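Local coordinates for vitamin B12-binding protein (Vibrio cholerae O395, PDB 5YSC), which binds vitamin B12 in the periplasm and probably delivers it to the membrane subunit BtuC of the BtuCDF ABC transporter, at residues V198-E201 with Q202-K206. Residues are numbered along the deposited sequence; the frame is centred on the assembly and turned at random.
Sequences VSIE and QVLVK
Gln-202 and Ser-199 close a capping box over the first turn of helix 200-206. Ser-199 suits the N-cap because its short hydroxyl, set between its own backbone N and carbonyl carbon (chi1 76°), can turn back into the helix, where Ser-199 OG accepts from Gln-202 N at 3.0 Å. Gln-202 returns the bond: its chain runs extended past CG, long enough for OE1 to take Ser-199 N at 2.7 Å, the N-H coming in from above the amide plane. A weak bond from Ser-199 OG also reaches that oxygen. Thus two backbone N-H groups of the helix start find side-chain acceptors. Val-203 N bonds to Ser-199 O (3.3 Å); compact and branched, Val-203 fits the buried side, its CG2 crossing Val-198 CG2 at 4.1 Å. Leu-204 N bonds to Ile-200 O (2.9 Å), and its longer side chain lies alongside that of Ile-200, Leu-204 CD1 against Ile-200 CG2 at 3.6 Å. Val-205 N continues with Glu-201 O (2.8 Å); the charge of Glu-201, predicted to matter for BtuC binding, suits its exposed position. The helix follows strand 197-198, whose partner strand 166-167 offers Ile-166 to Val-198 and Ile-200; Trp-224 packs on Val-203, Trp-227 and Leu-231 on Leu-204, and Lys-206 ties the helix end to the domain, NZ bonding to Ile-187 O and its carbonyl O to Arg-156 NH2 of strand 155-159.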
ATOM      1  N   VAL A 198      12.158  12.774  -8.728  1.00 29.85           N
ATOM      2  CA  VAL A 198      11.809  13.989  -9.452  1.00 31.36           C
ATOM      3  C   VAL A 198      12.461  15.187  -8.772  1.00 31.55           C
ATOM      4  O   VAL A 198      12.692  15.192  -7.563  1.00 30.34           O
ATOM      5  CB  VAL A 198      10.276  14.197  -9.548  1.00 28.91           C
ATOM      6  CG1 VAL A 198       9.607  13.050 -10.323  1.00 30.88           C
ATOM      7  CG2 VAL A 198       9.663  14.376  -8.134  1.00 23.17           C
ATOM      8  N   SER A 199      12.752  16.217  -9.562  1.00 31.13           N
ATOM      9  CA  SER A 199      13.345  17.439  -9.049  1.00 32.52           C
ATOM     10  C   SER A 199      12.261  18.421  -8.609  1.00 33.09           C
ATOM     11  O   SER A 199      11.112  18.354  -9.053  1.00 29.06           O
ATOM     12  CB  SER A 199      14.216  18.093 -10.126  1.00 34.54           C
ATOM     13  OG  SER A 199      13.392  18.723 -11.093  1.00 36.77           O
ATOM     14  N   ILE A 200      12.658  19.367  -7.751  1.00 38.58           N
ATOM     15  CA  ILE A 200      11.758  20.449  -7.361  1.00 35.36           C
ATOM     16  C   ILE A 200      11.162  21.099  -8.596  1.00 33.94           C
ATOM     17  O   ILE A 200       9.956  21.349  -8.667  1.00 32.82           O
ATOM     18  CB  ILE A 200      12.495  21.488  -6.498  1.00 39.80           C
ATOM     19  CG1 ILE A 200      12.650  20.979  -5.067  1.00 40.40           C
ATOM     20  CG2 ILE A 200      11.733  22.830  -6.521  1.00 39.22           C
ATOM     21  CD1 ILE A 200      13.270  21.984  -4.084  1.00 42.86           C
ATOM     22  N   GLU A 201      12.016  21.413  -9.575  1.00 35.59           N
ATOM     23  CA  GLU A 201      11.567  22.085 -10.792  1.00 37.32           C
ATOM     24  C   GLU A 201      10.495  21.272 -11.508  1.00 38.52           C
ATOM     25  O   GLU A 201       9.491  21.823 -11.976  1.00 37.28           O
ATOM     26  CB  GLU A 201      12.768  22.323 -11.720  1.00 45.05           C
ATOM     27  CG  GLU A 201      13.742  23.435 -11.295  1.00 56.37           C
ATOM     28  CD  GLU A 201      14.332  23.254  -9.902  1.00 62.26           C
ATOM     29  OE1 GLU A 201      14.488  24.279  -9.187  1.00 64.65           O
ATOM     30  OE2 GLU A 201      14.644  22.098  -9.528  1.00 62.06           O
ATOM     31  N   GLN A 202      10.696  19.962 -11.588  1.00 35.31           N
ATOM     32  CA  GLN A 202       9.727  19.081 -12.227  1.00 33.08           C
ATOM     33  C   GLN A 202       8.329  19.225 -11.629  1.00 31.22           C
ATOM     34  O   GLN A 202       7.348  19.315 -12.356  1.00 31.97           O
ATOM     35  CB  GLN A 202      10.188  17.629 -12.148  1.00 31.72           C
ATOM     36  CG  GLN A 202      11.278  17.276 -13.140  1.00 37.27           C
ATOM     37  CD  GLN A 202      11.779  15.858 -12.974  1.00 40.78           C
ATOM     38  OE1 GLN A 202      12.632  15.584 -12.134  1.00 41.86           O
ATOM     39  NE2 GLN A 202      11.253  14.950 -13.779  1.00 43.21           N
ATOM     40  N   VAL A 203       8.241  19.235 -10.304  1.00 31.22           N
ATOM     41  CA  VAL A 203       6.960  19.467  -9.638  1.00 30.56           C
ATOM     42  C   VAL A 203       6.463  20.871  -9.946  1.00 30.45           C
ATOM     43  O   VAL A 203       5.309  21.070 -10.341  1.00 30.11           O
ATOM     44  CB  VAL A 203       7.083  19.263  -8.116  1.00 26.69           C
ATOM     45  CG1 VAL A 203       5.720  19.478  -7.436  1.00 24.64           C
ATOM     46  CG2 VAL A 203       7.656  17.892  -7.771  1.00 28.71           C
ATOM     47  N   LEU A 204       7.326  21.871  -9.720  1.00 27.98           N
ATOM     48  CA  LEU A 204       6.932  23.263  -9.908  1.00 30.77           C
ATOM     49  C   LEU A 204       6.334  23.475 -11.280  1.00 33.90           C
ATOM     50  O   LEU A 204       5.287  24.114 -11.431  1.00 32.08           O
ATOM     51  CB  LEU A 204       8.137  24.191  -9.721  1.00 38.91           C
ATOM     52  CG  LEU A 204       8.770  24.288  -8.329  1.00 35.34           C
ATOM     53  CD1 LEU A 204       9.906  25.306  -8.325  1.00 39.86           C
ATOM     54  CD2 LEU A 204       7.737  24.637  -7.296  1.00 29.77           C
ATOM     55  N   VAL A 205       6.986  22.923 -12.294  1.00 41.65           N
ATOM     56  CA  VAL A 205       6.511  23.084 -13.656  1.00 43.45           C
ATOM     57  C   VAL A 205       5.113  22.511 -13.784  1.00 44.25           C
ATOM     58  O   VAL A 205       4.239  23.122 -14.405  1.00 44.55           O
ATOM     59  CB  VAL A 205       7.521  22.430 -14.618  1.00 46.32           C
ATOM     60  CG1 VAL A 205       6.872  21.938 -15.891  1.00 49.15           C
ATOM     61  CG2 VAL A 205       8.639  23.418 -14.922  1.00 45.59           C
ATOM     62  N   LYS A 206       4.861  21.372 -13.125  1.00 40.87           N
ATOM     63  CA  LYS A 206       3.625  20.610 -13.307  1.00 37.67           C
ATOM     64  C   LYS A 206       2.405  21.263 -12.657  1.00 36.08           C
ATOM     65  O   LYS A 206       1.272  20.955 -13.039  1.00 34.35           O
ATOM     66  CB  LYS A 206       3.801  19.202 -12.740  1.00 37.68           C
ATOM     67  CG  LYS A 206       4.647  18.249 -13.590  1.00 40.06           C
ATOM     68  CD  LYS A 206       3.782  17.468 -14.565  1.00 39.27           C
ATOM     69  CE  LYS A 206       4.592  16.398 -15.298  1.00 39.93           C
ATOM     70  NZ  LYS A 206       3.728  15.601 -16.194  1.00 38.86           N
TER